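Local structure of aminotransferase class I and II (Streptococcus suis 89/1591, 3OP7) at residues E283-L288 with V298-P303; S307-K312 with L348-E353. The protein probably transfers amino groups between amino acids and keto acids, using pyridoxal 5'-phosphate held as an internal aldimine on a lysine. All blocks are in the same frame, centred on the assembly; numbering follows the deposited sequence.

Contact 1: E283-L288 with V298-P303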
loop_
_atom_site.group_PDB
_atom_site.type_symbol
_atom_site.label_atom_id
_atom_site.label_comp_id
_atom_site.label_asym_id
_atom_site.label_seq_id
_atom_site.Cartn_x
_atom_site.Cartn_y
_atom_site.Cartn_z
ATOM N N GLU A 283 31.335 10.419 5.109
ATOM C CA GLU A 283 31.639 11.575 5.955
ATOM C C GLU A 283 30.914 11.537 7.308
ATOM O O GLU A 283 31.508 11.875 8.343
ATOM C CB GLU A 283 31.306 12.865 5.201
ATOM C CG GLU A 283 32.248 13.077 4.029
ATOM C CD GLU A 283 31.936 14.320 3.210
ATOM O OE1 GLU A 283 31.340 15.283 3.763
ATOM O OE2 GLU A 283 32.305 14.331 2.008
ATOM N N ASN A 284 29.631 11.144 7.304
ATOM C CA ASN A 284 28.866 11.080 8.548
ATOM C C ASN A 284 29.254 9.871 9.386
ATOM O O ASN A 284 29.387 9.974 10.624
ATOM C CB ASN A 284 27.369 11.125 8.280
ATOM C CG ASN A 284 26.930 12.457 7.813
ATOM O OD1 ASN A 284 27.747 13.252 7.360
ATOM N ND2 ASN A 284 25.630 12.749 7.942
ATOM N N LEU A 285 29.569 8.759 8.730
ATOM C CA LEU A 285 30.063 7.600 9.468
ATOM C C LEU A 285 31.399 7.919 10.141
ATOM O O LEU A 285 31.633 7.487 11.284
ATOM C CB LEU A 285 30.156 6.360 8.586
ATOM C CG LEU A 285 30.424 5.024 9.284
ATOM C CD1 LEU A 285 29.595 4.820 10.555
ATOM C CD2 LEU A 285 30.216 3.917 8.318
ATOM N N ALA A 286 32.287 8.659 9.467
ATOM C CA ALA A 286 33.579 9.023 10.099
ATOM C C ALA A 286 33.371 9.877 11.358
ATOM O O ALA A 286 34.091 9.747 12.327
ATOM C CB ALA A 286 34.531 9.732 9.113
ATOM N N ILE A 287 32.358 10.731 11.332
ATOM C CA ILE A 287 32.002 11.565 12.481
ATOM C C ILE A 287 31.486 10.694 13.637
ATOM O O ILE A 287 31.913 10.867 14.804
ATOM C CB ILE A 287 30.958 12.623 12.068
ATOM C CG1 ILE A 287 31.620 13.694 11.203
ATOM C CG2 ILE A 287 30.307 13.281 13.278
ATOM C CD1 ILE A 287 30.610 14.607 10.552
ATOM N N LEU A 288 30.586 9.764 13.307
ATOM C CA LEU A 288 30.058 8.798 14.263
ATOM C C LEU A 288 31.166 7.939 14.875
ATOM O O LEU A 288 31.198 7.770 16.112
ATOM C CB LEU A 288 29.008 7.896 13.605
ATOM C CG LEU A 288 28.253 6.937 14.525
ATOM C CD1 LEU A 288 27.513 7.712 15.631
ATOM C CD2 LEU A 288 27.314 6.090 13.660
ATOM N N VAL A 298 29.770 4.530 25.325
ATOM C CA VAL A 298 29.108 3.971 24.138
ATOM C C VAL A 298 30.083 3.184 23.305
ATOM O O VAL A 298 31.254 3.514 23.240
ATOM C CB VAL A 298 28.452 5.050 23.236
ATOM C CG1 VAL A 298 27.688 6.065 24.080
ATOM C CG2 VAL A 298 29.501 5.767 22.393
ATOM N N SER A 299 29.584 2.152 22.644
ATOM C CA SER A 299 30.427 1.327 21.790
ATOM C C SER A 299 29.493 0.681 20.781
ATOM O O SER A 299 28.265 0.668 20.997
ATOM C CB SER A 299 31.223 0.281 22.612
ATOM O OG SER A 299 30.359 -0.754 23.070
ATOM N N TYR A 300 30.038 0.211 19.666
ATOM C CA TYR A 300 29.178 -0.508 18.700
ATOM C C TYR A 300 29.945 -1.419 17.745
ATOM O O TYR A 300 31.196 -1.396 17.721
ATOM C CB TYR A 300 28.283 0.484 17.954
ATOM C CG TYR A 300 28.836 1.262 16.769
ATOM C CD1 TYR A 300 30.199 1.487 16.581
ATOM C CD2 TYR A 300 27.973 1.889 15.909
ATOM C CE1 TYR A 300 30.665 2.274 15.500
ATOM C CE2 TYR A 300 28.431 2.657 14.829
ATOM C CZ TYR A 300 29.765 2.845 14.627
ATOM O OH TYR A 300 30.214 3.616 13.569
ATOM N N ILE A 301 29.169 -2.217 16.989
ATOM C CA ILE A 301 29.682 -2.934 15.815
ATOM C C ILE A 301 29.357 -2.068 14.612
ATOM O O ILE A 301 28.174 -1.943 14.224
ATOM C CB ILE A 301 29.057 -4.327 15.615
ATOM C CG1 ILE A 301 29.244 -5.204 16.876
ATOM C CG2 ILE A 301 29.711 -5.003 14.414
ATOM C CD1 ILE A 301 30.642 -5.596 17.099
ATOM N N ARG A 302 30.408 -1.443 14.072
ATOM C CA ARG A 302 30.267 -0.515 12.941
ATOM C C ARG A 302 29.476 -1.144 11.801
ATOM O O ARG A 302 29.845 -2.216 11.331
ATOM C CB ARG A 302 31.668 -0.099 12.451
ATOM C CG ARG A 302 31.714 0.970 11.367
ATOM C CD ARG A 302 33.132 1.113 10.882
ATOM N NE ARG A 302 33.370 2.230 9.973
ATOM C CZ ARG A 302 33.446 2.166 8.640
ATOM N NH1 ARG A 302 33.231 1.041 7.983
ATOM N NH2 ARG A 302 33.728 3.269 7.944
ATOM N N PRO A 303 28.408 -0.466 11.347
ATOM C CA PRO A 303 27.561 -0.974 10.253
ATOM C C PRO A 303 28.352 -1.077 8.954
ATOM O O PRO A 303 29.391 -0.449 8.810
ATOM C CB PRO A 303 26.471 0.066 10.152
ATOM C CG PRO A 303 27.109 1.328 10.637
ATOM C CD PRO A 303 27.979 0.884 11.760
#
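The hydroxyl of Y300 reaches the helix between the side chains of L285 and L288, with L285 CD1 3.3 Å and L288 CD2 3.8 Å from OH, and it is hydrogen-bonded to the carboxylate of D289, one residue further along the same helix. The contact belongs to the small C-terminal domain of a fold type I aminotransferase: after the long helix 270-294 the chain turns back through a short connection, and 298-300, an outermost strand of the antiparallel sheet, packs against the helix together with the loop that follows it. The chi1 of Y300, 81°, sets CG between the backbone N and the carbonyl carbon, and the ring then extends from the strand to the helix. L288 CD2 also lies 3.8 Å from Y300 CE2, meeting the ring obliquely. R302 reaches the same acid. Its chain is extended from CG to NE, and NE forms a salt bridge with D289: OD1 of D289 takes the tyrosine hydroxyl and OD2 the arginine NE. This pairing would be expected to steady the negative charge on D289 and to fix the position of both side chains. The two methyls of L285 part company: CD1 packs against the Y300 hydroxyl and approaches P303 CG at 4.3 Å, whereas CD2 lies over one face of the R302 guanidinium, offset toward its rim. There CD2 comes within 3.6 Å of R302 NH2 and 3.7 Å of R302 CZ.

Contact 2: S307-K312 with L348-E353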
loop_
_atom_site.group_PDB
_atom_site.type_symbol
_atom_site.label_atom_id
_atom_site.label_comp_id
_atom_site.label_asym_id
_atom_site.label_seq_id
_atom_site.Cartn_x
_atom_site.Cartn_y
_atom_site.Cartn_z
ATOM N N SER A 307 23.011 3.357 6.353
ATOM C CA SER A 307 22.499 4.462 7.188
ATOM C C SER A 307 21.748 4.050 8.474
ATOM O O SER A 307 20.845 4.791 8.924
ATOM C CB SER A 307 21.555 5.347 6.304
ATOM O OG SER A 307 20.421 4.645 5.764
ATOM N N THR A 308 22.034 2.865 9.044
ATOM C CA THR A 308 21.481 2.530 10.360
ATOM C C THR A 308 22.612 2.003 11.229
ATOM O O THR A 308 23.592 1.435 10.741
ATOM C CB THR A 308 20.285 1.560 10.319
ATOM O OG1 THR A 308 19.779 1.320 11.662
ATOM C CG2 THR A 308 20.653 0.233 9.622
ATOM N N SER A 309 22.535 2.296 12.519
ATOM C CA SER A 309 23.491 1.750 13.467
ATOM C C SER A 309 22.799 1.457 14.789
ATOM O O SER A 309 21.703 1.959 15.078
ATOM C CB SER A 309 24.706 2.694 13.720
ATOM O OG SER A 309 24.303 3.882 14.383
ATOM N N PHE A 310 23.453 0.634 15.601
ATOM C CA PHE A 310 22.833 0.112 16.835
ATOM C C PHE A 310 23.927 0.214 17.867
ATOM O O PHE A 310 24.865 -0.578 17.866
ATOM C CB PHE A 310 22.354 -1.314 16.650
ATOM C CG PHE A 310 21.208 -1.733 17.554
ATOM C CD1 PHE A 310 20.111 -0.930 17.754
ATOM C CD2 PHE A 310 21.245 -2.965 18.191
ATOM C CE1 PHE A 310 19.034 -1.354 18.550
ATOM C CE2 PHE A 310 20.213 -3.383 19.004
ATOM C CZ PHE A 310 19.083 -2.586 19.161
ATOM N N VAL A 311 23.776 1.199 18.742
ATOM C CA VAL A 311 24.852 1.617 19.604
ATOM C C VAL A 311 24.562 1.114 21.014
ATOM O O VAL A 311 23.428 1.177 21.513
ATOM C CB VAL A 311 24.960 3.158 19.568
ATOM C CG1 VAL A 311 26.002 3.665 20.484
ATOM C CG2 VAL A 311 25.227 3.632 18.146
ATOM N N LYS A 312 25.589 0.552 21.631
ATOM C CA LYS A 312 25.470 -0.011 22.969
ATOM C C LYS A 312 25.785 1.056 24.010
ATOM O O LYS A 312 26.906 1.554 24.048
ATOM C CB LYS A 312 26.456 -1.174 23.126
ATOM C CG LYS A 312 26.205 -2.029 24.346
ATOM C CD LYS A 312 27.312 -3.062 24.501
ATOM C CE LYS A 312 26.933 -4.205 25.441
ATOM N NZ LYS A 312 27.856 -5.366 25.215
ATOM N N LEU A 348 20.491 4.537 15.977
ATOM C CA LEU A 348 20.958 5.880 15.620
ATOM C C LEU A 348 21.094 5.997 14.079
ATOM O O LEU A 348 21.877 5.262 13.472
ATOM C CB LEU A 348 22.297 6.107 16.292
ATOM C CG LEU A 348 22.776 7.561 16.312
ATOM C CD1 LEU A 348 23.726 7.732 17.498
ATOM C CD2 LEU A 348 23.411 8.022 14.996
ATOM N N GLY A 349 20.331 6.882 13.454
ATOM C CA GLY A 349 20.399 7.078 12.015
ATOM C C GLY A 349 21.302 8.279 11.740
ATOM O O GLY A 349 20.955 9.411 12.075
ATOM N N PHE A 350 22.448 8.037 11.119
ATOM C CA PHE A 350 23.475 9.066 11.031
ATOM C C PHE A 350 23.616 9.769 9.674
ATOM O O PHE A 350 24.458 10.670 9.556
ATOM C CB PHE A 350 24.841 8.481 11.423
ATOM C CG PHE A 350 25.317 7.394 10.505
ATOM C CD1 PHE A 350 24.975 6.059 10.735
ATOM C CD2 PHE A 350 26.065 7.696 9.381
ATOM C CE1 PHE A 350 25.389 5.040 9.838
ATOM C CE2 PHE A 350 26.481 6.691 8.502
ATOM C CZ PHE A 350 26.160 5.359 8.746
ATOM N N ALA A 351 22.840 9.360 8.665
ATOM C CA ALA A 351 22.973 9.910 7.311
ATOM C C ALA A 351 21.975 11.042 7.077
ATOM O O ALA A 351 21.455 11.268 5.961
ATOM C CB ALA A 351 22.814 8.799 6.275
ATOM N N CYS A 352 21.697 11.754 8.157
ATOM C CA CYS A 352 20.935 12.989 8.131
ATOM C C CYS A 352 21.901 14.156 7.862
ATOM O O CYS A 352 23.100 13.935 7.613
ATOM C CB CYS A 352 20.246 13.180 9.491
ATOM S SG CYS A 352 21.393 13.263 10.904
ATOM N N GLU A 353 21.375 15.386 7.927
ATOM C CA GLU A 353 22.196 16.580 7.764
ATOM C C GLU A 353 23.319 16.529 8.790
ATOM O O GLU A 353 23.109 16.301 9.996
ATOM C CB GLU A 353 21.354 17.860 7.892
HETATM O O HOH W 1 20.368 7.794 8.809
#
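S309 and F350 both hold chi1 near +60°, and this choice shapes how they meet the opposing backbone. In S309 (chi1 67°) OG stands between the backbone N and the carbonyl carbon, from where it donates a hydrogen bond of 2.9 Å to L348 O. In F350 (chi1 63°) the same choice sets CG between N and the carbonyl carbon, and the ring beyond it brings CE1 within 4.0 Å of S307 CA, approaching obliquely.

The carbonyl of L348 therefore has two donors from one residue: besides OG, S309 N makes a weak, bent bond to L348 O. The return bond, from L348 N to S309 O, is sounder at 3.0 Å and close to straight (163° at the hydrogen), though the donor stands well above the carbonyl plane. OG also packs against L348 CB, and two residues further along the strand, on the same side of the sheet, V311 CG2 makes a looser apolar contact with the same CB at 4.3 Å.

Beyond L348 the backbones stay close, but a water takes over from direct bonds. It accepts from A351 N at 2.9 Å and lies 3.0 Å from S307 O, to which it can donate. Beside it the methyl of A351 and S307 CB touch at 3.7 Å. The S307 hydroxyl turns to V27 O, while G349 and A351 bond to I24 and S30, so the N-terminal part of the chain closes over this end. F350 also rests on L285 and L288 of helix 270-294, and S309 on L288. Strand 309-313 beside strand 345-348, with a long helix against the sheet, is the antiparallel core of the C-terminal domain seen in fold type I aminotransferases.

Running from the N terminus, the chain leaves helix 270-294 and doubles back almost at once, and contact 1 closes this short connection with nine residues between its segments. After P303 the chain enters strand 309-313, neighbour of 298-300 in the sheet, and S299 O is probably hydrogen-bonded to K312 N across them. A larger excursion through helix 319-330 and strands 332-333 and 335-336 follows, which contact 2 closes at the end of strand 345-348, before helix 354-368. The contacts are thus in series, neither nested nor crossed; the centres of contact 1 and contact 2 lie about 8 Å apart. N284, on the helix of contact 1, probably hydrogen-bonds through ND2 to F350 O, tying helix 270-294 to the loop before helix 354-368.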